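Local coordinates for glycoside hydrolase family 61 (Trichoderma reesei QM6a, PDB 5O2X), which probably cleaves cellulose and related polysaccharides oxidatively at a surface copper site, as a lytic polysaccharide monooxygenase of family AA9, at residues G72-Q78 against N138-I144; G65-A71 against N179-G184; L162-A168 against G205-Y211. All blocks are in the same frame, centred on the assembly; numbering follows the deposited sequence. Where two conformers were deposited one is given.

Contact 1: G72-Q78 against N138-I144; sequences GDTILFQ and NTWVVKI. With MAN (alpha-D-mannopyranose), chain N; NAG (2-acetamido-2-deoxy-beta-D-glucopyranose), chain C; MAN (alpha-D-mannopyranose), chain M.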
loop_
_atom_site.group_PDB
_atom_site.type_symbol
_atom_site.label_atom_id
_atom_site.label_comp_id
_atom_site.label_asym_id
_atom_site.label_seq_id
_atom_site.Cartn_x
_atom_site.Cartn_y
_atom_site.Cartn_z
ATOM N N GLY A 72 12.464 -7.622 -9.159
ATOM C CA GLY A 72 11.776 -8.783 -9.693
ATOM C C GLY A 72 11.081 -9.637 -8.629
ATOM O O GLY A 72 10.246 -10.437 -8.973
ATOM N N ASP A 73 11.435 -9.446 -7.362
ATOM C CA ASP A 73 10.807 -10.214 -6.284
ATOM C C ASP A 73 9.337 -9.822 -6.137
ATOM O O ASP A 73 8.948 -8.681 -6.435
ATOM C CB ASP A 73 11.520 -9.913 -4.918
ATOM C CG ASP A 73 12.892 -10.512 -4.769
ATOM O OD1 ASP A 73 13.284 -11.304 -5.652
ATOM O OD2 ASP A 73 13.557 -10.215 -3.712
ATOM N N THR A 74 8.530 -10.781 -5.675
ATOM C CA THR A 74 7.154 -10.466 -5.375
ATOM C C THR A 74 6.974 -10.372 -3.858
ATOM O O THR A 74 7.636 -11.031 -3.067
ATOM C CB THR A 74 6.114 -11.391 -5.960
ATOM O OG1 THR A 74 6.097 -12.601 -5.264
ATOM C CG2 THR A 74 6.197 -11.471 -7.454
ATOM N N ILE A 75 6.079 -9.467 -3.487
ATOM C CA ILE A 75 5.769 -9.187 -2.078
ATOM C C ILE A 75 4.273 -9.412 -1.890
ATOM O O ILE A 75 3.446 -8.833 -2.599
ATOM C CB ILE A 75 6.142 -7.740 -1.718
ATOM C CG1 ILE A 75 7.651 -7.527 -1.951
ATOM C CG2 ILE A 75 5.741 -7.458 -0.258
ATOM C CD1 ILE A 75 8.150 -6.158 -1.591
ATOM N N LEU A 76 3.959 -10.270 -0.937
ATOM C CA LEU A 76 2.594 -10.571 -0.518
ATOM C C LEU A 76 2.287 -9.780 0.734
ATOM O O LEU A 76 3.048 -9.810 1.715
ATOM C CB LEU A 76 2.456 -12.095 -0.295
ATOM C CG LEU A 76 1.089 -12.547 0.221
ATOM C CD1 LEU A 76 0.800 -13.909 -0.306
ATOM C CD2 LEU A 76 1.033 -12.511 1.766
ATOM N N PHE A 77 1.160 -9.065 0.709
ATOM C CA PHE A 77 0.649 -8.314 1.852
ATOM C C PHE A 77 -0.487 -9.110 2.485
ATOM O O PHE A 77 -1.410 -9.511 1.785
ATOM C CB PHE A 77 0.091 -6.972 1.417
ATOM C CG PHE A 77 1.077 -6.097 0.709
ATOM C CD1 PHE A 77 2.019 -5.333 1.385
ATOM C CD2 PHE A 77 1.047 -6.059 -0.676
ATOM C CE1 PHE A 77 2.905 -4.547 0.684
ATOM C CE2 PHE A 77 1.892 -5.264 -1.386
ATOM C CZ PHE A 77 2.825 -4.506 -0.720
ATOM N N GLN A 78 -0.427 -9.309 3.807
ATOM C CA GLN A 78 -1.462 -10.047 4.550
ATOM C C GLN A 78 -2.260 -9.094 5.419
ATOM O O GLN A 78 -1.733 -8.575 6.413
ATOM C CB GLN A 78 -0.811 -11.101 5.415
ATOM C CG GLN A 78 -1.802 -11.911 6.270
ATOM C CD GLN A 78 -2.606 -12.847 5.406
ATOM O OE1 GLN A 78 -2.053 -13.816 4.855
ATOM N NE2 GLN A 78 -3.903 -12.568 5.243
ATOM N N ASN A 138 -7.285 -12.723 2.015
ATOM C CA ASN A 138 -6.926 -11.413 2.490
ATOM C C ASN A 138 -5.507 -10.987 2.129
ATOM O O ASN A 138 -4.834 -10.287 2.876
ATOM C CB ASN A 138 -7.169 -11.243 4.017
ATOM C CG ASN A 138 -8.423 -10.502 4.360
ATOM O OD1 ASN A 138 -9.454 -10.607 3.672
ATOM N ND2 ASN A 138 -8.339 -9.725 5.432
ATOM N N THR A 139 -5.075 -11.392 0.915
ATOM C CA THR A 139 -3.742 -11.050 0.464
ATOM C C THR A 139 -3.795 -10.301 -0.846
ATOM O O THR A 139 -4.743 -10.399 -1.636
ATOM C CB THR A 139 -2.826 -12.273 0.338
ATOM O OG1 THR A 139 -3.254 -13.138 -0.723
ATOM C CG2 THR A 139 -2.726 -13.032 1.645
ATOM N N TRP A 140 -2.690 -9.585 -1.108
ATOM C CA TRP A 140 -2.425 -8.918 -2.395
ATOM C C TRP A 140 -0.979 -9.142 -2.700
ATOM O O TRP A 140 -0.129 -9.069 -1.795
ATOM C CB TRP A 140 -2.733 -7.425 -2.330
ATOM C CG TRP A 140 -2.687 -6.753 -3.657
ATOM C CD1 TRP A 140 -1.680 -5.963 -4.175
ATOM C CD2 TRP A 140 -3.661 -6.867 -4.693
ATOM N NE1 TRP A 140 -1.988 -5.567 -5.439
ATOM C CE2 TRP A 140 -3.191 -6.106 -5.807
ATOM C CE3 TRP A 140 -4.890 -7.526 -4.802
ATOM C CZ2 TRP A 140 -3.924 -5.984 -6.997
ATOM C CZ3 TRP A 140 -5.610 -7.392 -5.956
ATOM C CH2 TRP A 140 -5.126 -6.659 -7.048
ATOM N N VAL A 141 -0.643 -9.370 -3.986
ATOM C CA VAL A 141 0.728 -9.575 -4.446
ATOM C C VAL A 141 1.133 -8.452 -5.368
ATOM O O VAL A 141 0.414 -8.150 -6.322
ATOM C CB VAL A 141 0.858 -10.929 -5.174
ATOM C CG1 VAL A 141 2.275 -11.130 -5.717
ATOM C CG2 VAL A 141 0.499 -12.049 -4.206
ATOM N N VAL A 142 2.305 -7.845 -5.100
ATOM C CA VAL A 142 2.916 -6.847 -6.009
ATOM C C VAL A 142 4.295 -7.354 -6.386
ATOM O O VAL A 142 4.972 -7.982 -5.591
ATOM C CB VAL A 142 2.933 -5.430 -5.355
ATOM C CG1 VAL A 142 3.983 -5.338 -4.263
ATOM C CG2 VAL A 142 3.097 -4.326 -6.396
ATOM N N LYS A 143 4.721 -7.001 -7.594
ATOM C CA LYS A 143 6.058 -7.312 -8.064
ATOM C C LYS A 143 6.931 -6.068 -8.098
ATOM O O LYS A 143 6.541 -5.047 -8.683
ATOM C CB LYS A 143 5.983 -7.975 -9.433
ATOM C CG LYS A 143 7.355 -8.238 -10.022
ATOM C CD LYS A 143 7.281 -9.063 -11.303
ATOM C CE LYS A 143 8.525 -8.893 -12.173
ATOM N NZ LYS A 143 8.405 -9.588 -13.498
ATOM N N ILE A 144 8.094 -6.149 -7.462
ATOM C CA ILE A 144 9.062 -5.059 -7.600
ATOM C C ILE A 144 9.625 -5.136 -9.046
ATOM O O ILE A 144 10.096 -6.191 -9.471
ATOM C CB ILE A 144 10.181 -5.214 -6.588
ATOM C CG1 ILE A 144 9.615 -5.198 -5.166
ATOM C CG2 ILE A 144 11.226 -4.140 -6.791
ATOM C CD1 ILE A 144 8.785 -3.998 -4.790
HETATM C C1 MAN N . 4.488 -17.308 -2.558
HETATM C C2 MAN N . 5.624 -16.554 -1.886
HETATM C C3 MAN N . 5.237 -15.067 -1.711
HETATM C C4 MAN N . 4.856 -14.493 -3.057
HETATM C C5 MAN N . 3.710 -15.321 -3.626
HETATM C C6 MAN N . 3.297 -14.885 -5.001
HETATM O O2 MAN N . 6.812 -16.638 -2.648
HETATM O O3 MAN N . 6.326 -14.370 -1.113
HETATM O O4 MAN N . 4.466 -13.138 -2.885
HETATM O O5 MAN N . 4.081 -16.681 -3.757
HETATM O O6 MAN N . 4.449 -14.815 -5.882
HETATM C C1 NAG C . -5.490 -16.771 6.264
HETATM C C2 NAG C . -4.754 -17.959 6.807
HETATM C C3 NAG C . -4.840 -17.911 8.331
HETATM C C4 NAG C . -4.313 -16.616 8.877
HETATM C C5 NAG C . -4.932 -15.425 8.159
HETATM C C6 NAG C . -4.217 -14.143 8.464
HETATM C C7 NAG C . -4.567 -20.235 5.967
HETATM C C8 NAG C . -5.299 -21.438 5.462
HETATM N N2 NAG C . -5.314 -19.186 6.294
HETATM O O3 NAG C . -4.142 -19.010 8.938
HETATM O O4 NAG C . -4.579 -16.493 10.290
HETATM O O5 NAG C . -4.821 -15.601 6.715
HETATM O O6 NAG C . -2.828 -14.234 8.184
HETATM O O7 NAG C . -3.328 -20.203 6.045
HETATM C C1 MAN M . -2.787 -16.648 1.673
HETATM C C2 MAN M . -1.889 -16.524 2.872
HETATM C C3 MAN M . -1.071 -17.779 3.076
HETATM C C4 MAN M . -1.931 -19.017 3.087
HETATM C C5 MAN M . -2.860 -19.024 1.879
HETATM C C6 MAN M . -3.876 -20.139 1.932
HETATM O O2 MAN M . -2.733 -16.296 4.005
HETATM O O3 MAN M . -0.327 -17.700 4.302
HETATM O O4 MAN M . -1.079 -20.171 3.038
HETATM O O5 MAN M . -3.584 -17.805 1.748
HETATM O O6 MAN M . -4.607 -20.219 0.708
#
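Ile75 N meets Val142 O at 2.8 Å and Phe77 N meets Trp140 O, both in a run of antiparallel backbone bonds between strands 74-78 and 139-143, whose short axes pass 4.6 Å apart at 159°. The pair forms one border of a five-stranded sheet in the AA9 beta-sandwich: 139-143 is its outermost strand, while 3-9 lies on the other flank of 74-80. Ile75-Val142 and Phe77-Trp140 are hydrogen-bonded pairs, and their side chains share one face of the sheet. There, in the conformer modelled here, one of two, Val142 CG1 lies obliquely to the Phe77 ring, 3.6 Å from Phe77 CE2. Ile75 CG2 lies over the rim of one face of the Phe77 ring, and His157 also stacks with that ring. The Trp140 indole leads away from the neighbouring strand, and its NE1 bonds to Asp115.

The other face carries the non-hydrogen-bonded pairs and glycans. Thr74 OG1, held between backbone N and carbonyl carbon (chi1 74°), is hydrogen-bonded to O6 of a mannose at 2.8 Å and also to its O4. Leu76 CD2 rests 3.8 Å from Thr139 CG2. Next along, the Gln78 chain is bent at chi2 (72°), which lets OE1 accept from O2 of a second mannose at 2.7 Å while NE2 bonds to Asn137 O. A leucine in place of Gln78 would probably leave that mannose hydroxyl and the Asn137 carbonyl without these mates, and the sugar freer to shift. The amide also lies beside N-acetylglucosamine, with Gln78 CD 3.1 Å from the sugar's O6, and on the strand side Gln78 OE1 is 3.4 Å from Thr139 CG2.

Contact 2: G65-A71 against N179-G184; sequences GHASVKA and NIAVSG. With MAN (alpha-D-mannopyranose), chain R.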
loop_
_atom_site.group_PDB
_atom_site.type_symbol
_atom_site.label_atom_id
_atom_site.label_comp_id
_atom_site.label_asym_id
_atom_site.label_seq_id
_atom_site.Cartn_x
_atom_site.Cartn_y
_atom_site.Cartn_z
ATOM N N GLY A 65 13.774 -0.375 10.577
ATOM C CA GLY A 65 14.576 -1.294 9.783
ATOM C C GLY A 65 13.916 -1.514 8.425
ATOM O O GLY A 65 12.903 -0.899 8.103
ATOM N N HIS A 66 14.522 -2.420 7.640
ATOM C CA HIS A 66 14.080 -2.622 6.272
ATOM C C HIS A 66 14.209 -4.076 5.852
ATOM O O HIS A 66 14.934 -4.869 6.479
ATOM C CB HIS A 66 14.851 -1.726 5.300
ATOM C CG HIS A 66 16.321 -1.933 5.321
ATOM N ND1 HIS A 66 17.146 -1.171 6.107
ATOM C CD2 HIS A 66 17.106 -2.871 4.742
ATOM C CE1 HIS A 66 18.388 -1.609 5.982
ATOM N NE2 HIS A 66 18.400 -2.642 5.164
ATOM N N ALA A 67 13.511 -4.411 4.770
ATOM C CA ALA A 67 13.635 -5.702 4.139
ATOM C C ALA A 67 14.472 -5.590 2.880
ATOM O O ALA A 67 14.177 -4.774 2.009
ATOM C CB ALA A 67 12.264 -6.267 3.752
ATOM N N SER A 68 15.490 -6.425 2.750
ATOM C CA SER A 68 16.342 -6.390 1.553
ATOM C C SER A 68 15.722 -7.319 0.510
ATOM O O SER A 68 15.527 -8.473 0.795
ATOM C CB SER A 68 17.781 -6.761 1.956
ATOM O OG SER A 68 18.380 -5.753 2.751
ATOM N N VAL A 69 15.479 -6.801 -0.707
ATOM C CA VAL A 69 14.855 -7.508 -1.789
ATOM C C VAL A 69 15.618 -7.292 -3.078
ATOM O O VAL A 69 16.440 -6.361 -3.220
ATOM C CB VAL A 69 13.450 -7.024 -1.999
ATOM C CG1 VAL A 69 12.725 -7.001 -0.686
ATOM C CG2 VAL A 69 13.419 -5.663 -2.615
ATOM N N LYS A 70 15.362 -8.204 -4.008
ATOM C CA LYS A 70 15.915 -8.107 -5.354
ATOM C C LYS A 70 14.846 -7.597 -6.296
ATOM O O LYS A 70 13.673 -8.004 -6.214
ATOM C CB LYS A 70 16.410 -9.457 -5.830
ATOM C CG LYS A 70 17.641 -9.974 -5.024
ATOM C CD LYS A 70 18.128 -11.368 -5.449
ATOM C CE LYS A 70 19.550 -11.689 -5.023
ATOM N NZ LYS A 70 20.143 -12.637 -5.996
ATOM N N ALA A 71 15.216 -6.723 -7.214
ATOM C CA ALA A 71 14.324 -6.332 -8.256
ATOM C C ALA A 71 13.781 -7.595 -8.932
ATOM O O ALA A 71 14.515 -8.540 -9.176
ATOM C CB ALA A 71 15.047 -5.455 -9.258
ATOM N N ASN A 179 9.604 -0.285 4.572
ATOM C CA ASN A 179 10.942 0.031 4.053
ATOM C C ASN A 179 11.555 -1.174 3.353
ATOM O O ASN A 179 11.677 -2.242 3.965
ATOM C CB ASN A 179 11.894 0.415 5.197
ATOM C CG ASN A 179 11.566 1.712 5.856
ATOM O OD1 ASN A 179 10.793 2.542 5.374
ATOM N ND2 ASN A 179 12.253 1.917 6.995
ATOM N N ILE A 180 11.995 -0.965 2.112
ATOM C CA ILE A 180 12.727 -1.985 1.388
ATOM C C ILE A 180 14.071 -1.431 0.889
ATOM O O ILE A 180 14.216 -0.229 0.629
ATOM C CB ILE A 180 11.884 -2.620 0.237
ATOM C CG1 ILE A 180 11.573 -1.642 -0.868
ATOM C CG2 ILE A 180 10.653 -3.266 0.796
ATOM C CD1 ILE A 180 10.886 -2.246 -2.072
ATOM N N ALA A 181 15.015 -2.345 0.710
ATOM C CA ALA A 181 16.323 -2.034 0.112
ATOM C C ALA A 181 16.434 -2.950 -1.086
ATOM O O ALA A 181 16.469 -4.168 -0.924
ATOM C CB ALA A 181 17.435 -2.308 1.119
ATOM N N VAL A 182 16.502 -2.359 -2.276
ATOM C CA VAL A 182 16.425 -3.091 -3.539
ATOM C C VAL A 182 17.807 -3.190 -4.197
ATOM O O VAL A 182 18.479 -2.173 -4.376
ATOM C CB VAL A 182 15.486 -2.387 -4.525
ATOM C CG1 VAL A 182 15.461 -3.096 -5.884
ATOM C CG2 VAL A 182 14.078 -2.333 -3.930
ATOM N N SER A 183 18.177 -4.405 -4.602
ATOM C CA SER A 183 19.354 -4.602 -5.474
ATOM C C SER A 183 18.861 -5.023 -6.831
ATOM O O SER A 183 17.791 -5.592 -6.971
ATOM C CB SER A 183 20.259 -5.705 -4.957
ATOM O OG SER A 183 19.527 -6.907 -4.917
ATOM N N GLY A 184 19.645 -4.781 -7.891
ATOM C CA GLY A 184 19.274 -5.230 -9.256
ATOM C C GLY A 184 20.151 -4.684 -10.386
ATOM O O GLY A 184 21.026 -3.886 -10.142
HETATM C C1 MAN R . 17.450 -6.935 6.150
HETATM C C2 MAN R . 16.719 -8.249 6.098
HETATM C C3 MAN R . 17.649 -9.414 6.325
HETATM C C4 MAN R . 18.874 -9.308 5.408
HETATM C C5 MAN R . 19.533 -7.936 5.497
HETATM C C6 MAN R . 20.634 -7.776 4.459
HETATM O O2 MAN R . 16.111 -8.328 4.791
HETATM O O3 MAN R . 16.963 -10.638 6.112
HETATM O O4 MAN R . 19.831 -10.289 5.786
HETATM O O5 MAN R . 18.566 -6.897 5.268
HETATM O O6 MAN R . 21.277 -6.526 4.591
#
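Ala181 O is gripped from the adjacent strand by two neighbouring residues: Val69 N donates to it at 2.8 Å in a nearly straight bond (170°), and Ser68 CA makes a CA-H...O contact with it at 3.3 Å. The pattern recurs at Val69 O, which accepts from Ser183 N at 3.0 Å and receives the CA-H of Val182. Val69 thus bonds through its N to Ala181 and through its O to Ser183, the residues flanking its partner Val182, which is the signature of a parallel pair. Here strand 67-70 lies along strand 172-183 in the second sheet of the sandwich; strand 151-161 pairs antiparallel with the latter.

Inward, Ala71 CB meets Val182 CG1 at 4.1 Å, and Ile9 of strand 3-9 lies against Ala67. Outward, Ser68 gives a mannose two bonds: its backbone N donates to O2 at 2.9 Å almost in line (178°), and in the conformer modelled here its OG donates to the ring oxygen O5. That OG lies at the edge of the His66 ring, in its plane. CG of His66 sits between backbone N and carbonyl carbon (chi1 59°), a torsion that sets CD2 3.7 Å from Ala181 CB; ND1 is bonded to Glu102. At the start of the pair Asn179 ND2 donates to Gly65 O at 3.1 Å, coming from well above the carbonyl plane, while Asn179 OD1 accepts from Trp34 NE1.

Contact 3: L162-A168 against G205-Y211; sequences LHSAGQA and GVLINIY. With SO4 (sulfate ion), chain T.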
loop_
_atom_site.group_PDB
_atom_site.type_symbol
_atom_site.label_atom_id
_atom_site.label_comp_id
_atom_site.label_asym_id
_atom_site.label_seq_id
_atom_site.Cartn_x
_atom_site.Cartn_y
_atom_site.Cartn_z
ATOM N N LEU A 162 -14.896 2.199 -0.934
ATOM C CA LEU A 162 -15.799 3.085 -1.643
ATOM C C LEU A 162 -17.263 2.919 -1.256
ATOM O O LEU A 162 -18.122 3.537 -1.895
ATOM C CB LEU A 162 -15.630 2.920 -3.157
ATOM C CG LEU A 162 -14.251 3.238 -3.707
ATOM C CD1 LEU A 162 -14.238 2.934 -5.200
ATOM C CD2 LEU A 162 -13.830 4.682 -3.431
ATOM N N HIS A 163 -17.576 2.084 -0.272
ATOM C CA HIS A 163 -18.984 1.872 0.086
ATOM C C HIS A 163 -19.710 3.138 0.535
ATOM O O HIS A 163 -20.922 3.239 0.381
ATOM C CB HIS A 163 -19.077 0.798 1.162
ATOM C CG HIS A 163 -18.279 1.110 2.379
ATOM N ND1 HIS A 163 -16.903 1.189 2.354
ATOM C CD2 HIS A 163 -18.683 1.436 3.631
ATOM C CE1 HIS A 163 -16.497 1.528 3.566
ATOM N NE2 HIS A 163 -17.548 1.674 4.358
ATOM N N SER A 164 -18.978 4.119 1.044
ATOM C CA SER A 164 -19.542 5.410 1.520
ATOM C C SER A 164 -19.044 6.574 0.698
ATOM O O SER A 164 -19.259 7.721 1.049
ATOM C CB SER A 164 -19.249 5.620 3.023
ATOM O OG SER A 164 -19.977 4.647 3.766
ATOM N N ALA A 165 -18.429 6.289 -0.461
ATOM C CA ALA A 165 -17.759 7.317 -1.264
ATOM C C ALA A 165 -18.666 8.143 -2.117
ATOM O O ALA A 165 -18.206 9.094 -2.770
ATOM C CB ALA A 165 -16.688 6.670 -2.090
ATOM N N GLY A 166 -19.985 7.872 -2.098
ATOM C CA GLY A 166 -20.902 8.704 -2.858
ATOM C C GLY A 166 -21.124 10.067 -2.294
ATOM O O GLY A 166 -21.620 10.931 -3.012
ATOM N N GLN A 167 -20.730 10.255 -1.037
ATOM C CA GLN A 167 -20.817 11.546 -0.367
ATOM C C GLN A 167 -19.409 12.176 -0.250
ATOM O O GLN A 167 -18.403 11.472 -0.166
ATOM C CB GLN A 167 -21.446 11.402 1.005
ATOM C CG GLN A 167 -21.675 12.715 1.771
ATOM C CD GLN A 167 -22.556 13.656 0.998
ATOM O OE1 GLN A 167 -22.098 14.419 0.153
ATOM N NE2 GLN A 167 -23.851 13.609 1.260
ATOM N N ALA A 168 -19.394 13.512 -0.254
ATOM C CA ALA A 168 -18.166 14.244 0.010
ATOM C C ALA A 168 -17.529 13.732 1.302
ATOM O O ALA A 168 -18.224 13.527 2.303
ATOM C CB ALA A 168 -18.497 15.698 0.142
ATOM N N GLY A 205 -12.577 8.932 -8.998
ATOM C CA GLY A 205 -12.528 7.660 -8.289
ATOM C C GLY A 205 -12.583 7.769 -6.775
ATOM O O GLY A 205 -12.454 6.778 -6.066
ATOM N N VAL A 206 -12.792 8.987 -6.277
ATOM C CA VAL A 206 -12.912 9.295 -4.836
ATOM C C VAL A 206 -14.353 9.639 -4.474
ATOM O O VAL A 206 -14.876 9.106 -3.510
ATOM C CB VAL A 206 -11.948 10.425 -4.434
ATOM C CG1 VAL A 206 -12.232 10.902 -2.999
ATOM C CG2 VAL A 206 -10.508 9.969 -4.581
ATOM N N LEU A 207 -14.947 10.551 -5.240
ATOM C CA LEU A 207 -16.336 10.974 -5.025
ATOM C C LEU A 207 -17.139 10.250 -6.109
ATOM O O LEU A 207 -17.176 10.685 -7.267
ATOM C CB LEU A 207 -16.438 12.502 -5.096
ATOM C CG LEU A 207 -17.848 13.047 -4.908
ATOM C CD1 LEU A 207 -18.421 12.673 -3.556
ATOM C CD2 LEU A 207 -17.832 14.548 -5.070
ATOM N N ILE A 208 -17.727 9.137 -5.732
ATOM C CA ILE A 208 -18.267 8.187 -6.666
ATOM C C ILE A 208 -19.323 7.339 -5.994
ATOM O O ILE A 208 -19.081 6.815 -4.898
ATOM C CB ILE A 208 -17.156 7.313 -7.271
ATOM C CG1 ILE A 208 -17.775 6.357 -8.309
ATOM C CG2 ILE A 208 -16.346 6.580 -6.207
ATOM C CD1 ILE A 208 -16.803 5.527 -9.054
ATOM N N ASN A 209 -20.428 7.130 -6.699
ATOM C CA ASN A 209 -21.452 6.183 -6.292
ATOM C C ASN A 209 -21.214 4.886 -7.027
ATOM O O ASN A 209 -21.353 4.835 -8.260
ATOM C CB ASN A 209 -22.826 6.754 -6.651
ATOM C CG ASN A 209 -23.932 5.862 -6.221
ATOM O OD1 ASN A 209 -23.710 4.910 -5.430
ATOM N ND2 ASN A 209 -25.140 6.152 -6.675
ATOM N N ILE A 210 -20.837 3.836 -6.295
ATOM C CA ILE A 210 -20.635 2.532 -6.925
ATOM C C ILE A 210 -21.956 1.723 -7.010
ATOM O O ILE A 210 -21.975 0.680 -7.631
ATOM C CB ILE A 210 -19.543 1.718 -6.202
ATOM C CG1 ILE A 210 -19.987 1.240 -4.822
ATOM C CG2 ILE A 210 -18.233 2.492 -6.187
ATOM C CD1 ILE A 210 -18.994 0.329 -4.139
ATOM N N TYR A 211 -23.038 2.260 -6.417
ATOM C CA TYR A 211 -24.340 1.560 -6.347
ATOM C C TYR A 211 -25.229 1.981 -7.507
ATOM O O TYR A 211 -26.353 2.455 -7.356
ATOM C CB TYR A 211 -24.974 1.722 -4.959
ATOM C CG TYR A 211 -24.035 1.161 -3.909
ATOM C CD1 TYR A 211 -23.869 -0.188 -3.747
ATOM C CD2 TYR A 211 -23.281 1.993 -3.098
ATOM C CE1 TYR A 211 -22.992 -0.716 -2.802
ATOM C CE2 TYR A 211 -22.404 1.493 -2.154
ATOM C CZ TYR A 211 -22.223 0.152 -2.019
ATOM O OH TYR A 211 -21.328 -0.354 -1.099
HETATM S S SO4 T . -18.399 1.859 7.945
HETATM O O1 SO4 T . -19.652 1.273 7.428
HETATM O O2 SO4 T . -18.835 2.664 9.100
HETATM O O3 SO4 T . -17.436 0.771 8.275
HETATM O O4 SO4 T . -17.765 2.650 6.943
HETATM O O HOH W 1 -20.115 4.635 -3.556
HETATM O O HOH W 2 -15.876 10.479 -1.293
#
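A first torsion of -59° sets CG of Tyr211 anti to its own carbonyl carbon and swings the phenol back to His163, whose own chi1 of 57° turns the imidazole away from the junction while the backbone places CB by the hydroxyl: Tyr211 OH lies 3.4 Å from His163 CB, and His163 O lies at the ring edge near CE2. This is loop against loop: two overlapping type I turns, Leu162-Ala165 and Ser164-Gln167, meet an irregular segment that includes an Asx turn, Tyr211 N donating to Asn209 OD1. One direct backbone bond joins them, Ile208 N to Ala165 O at 3.0 Å, with the donor well above the carbonyl plane. A water adds a second bridge, donating to Leu162 O and Ile208 O and accepting from Ile210 N.

The His163 side chain stacks with the copper ligand His86 and comes within about 5 Å of the copper ion, which places His163 beside the metal site. Its NE2 donates to sulfate O4 at 2.8 Å in a fairly straight bond (166°), and Gln172 NE2 holds the same ion, probably from the crystallisation liquor. Deeper in, Leu162 and Ile210 cross at about a right angle, Leu162 CB lying 4.0 Å from Ile210 CG2.

Overall arrangement
Contacts 1 and 2 are neighbours, centres about 13 Å apart, one in each sheet of the sandwich; strands 67-70 and 74-80 follow each other in the chain and carry it from one sheet to the other. The two contacts touch where Ile144, just past strand 139-143, packs its CD1 3.9 Å from Ile180 CD1. Contact 3 is remote, about 27 Å from contact 1 and about 36 Å from contact 2 by centres, in two loops, one of which brings His163 beside the copper, across the chain's centre from contact 2. In sequence, contact 1 falls wholly between the segments of contact 2 and is complete before contact 3 begins, whereas contacts 2 and 3 alternate: strand 172-183 runs from just after the His163 loop to contact 2.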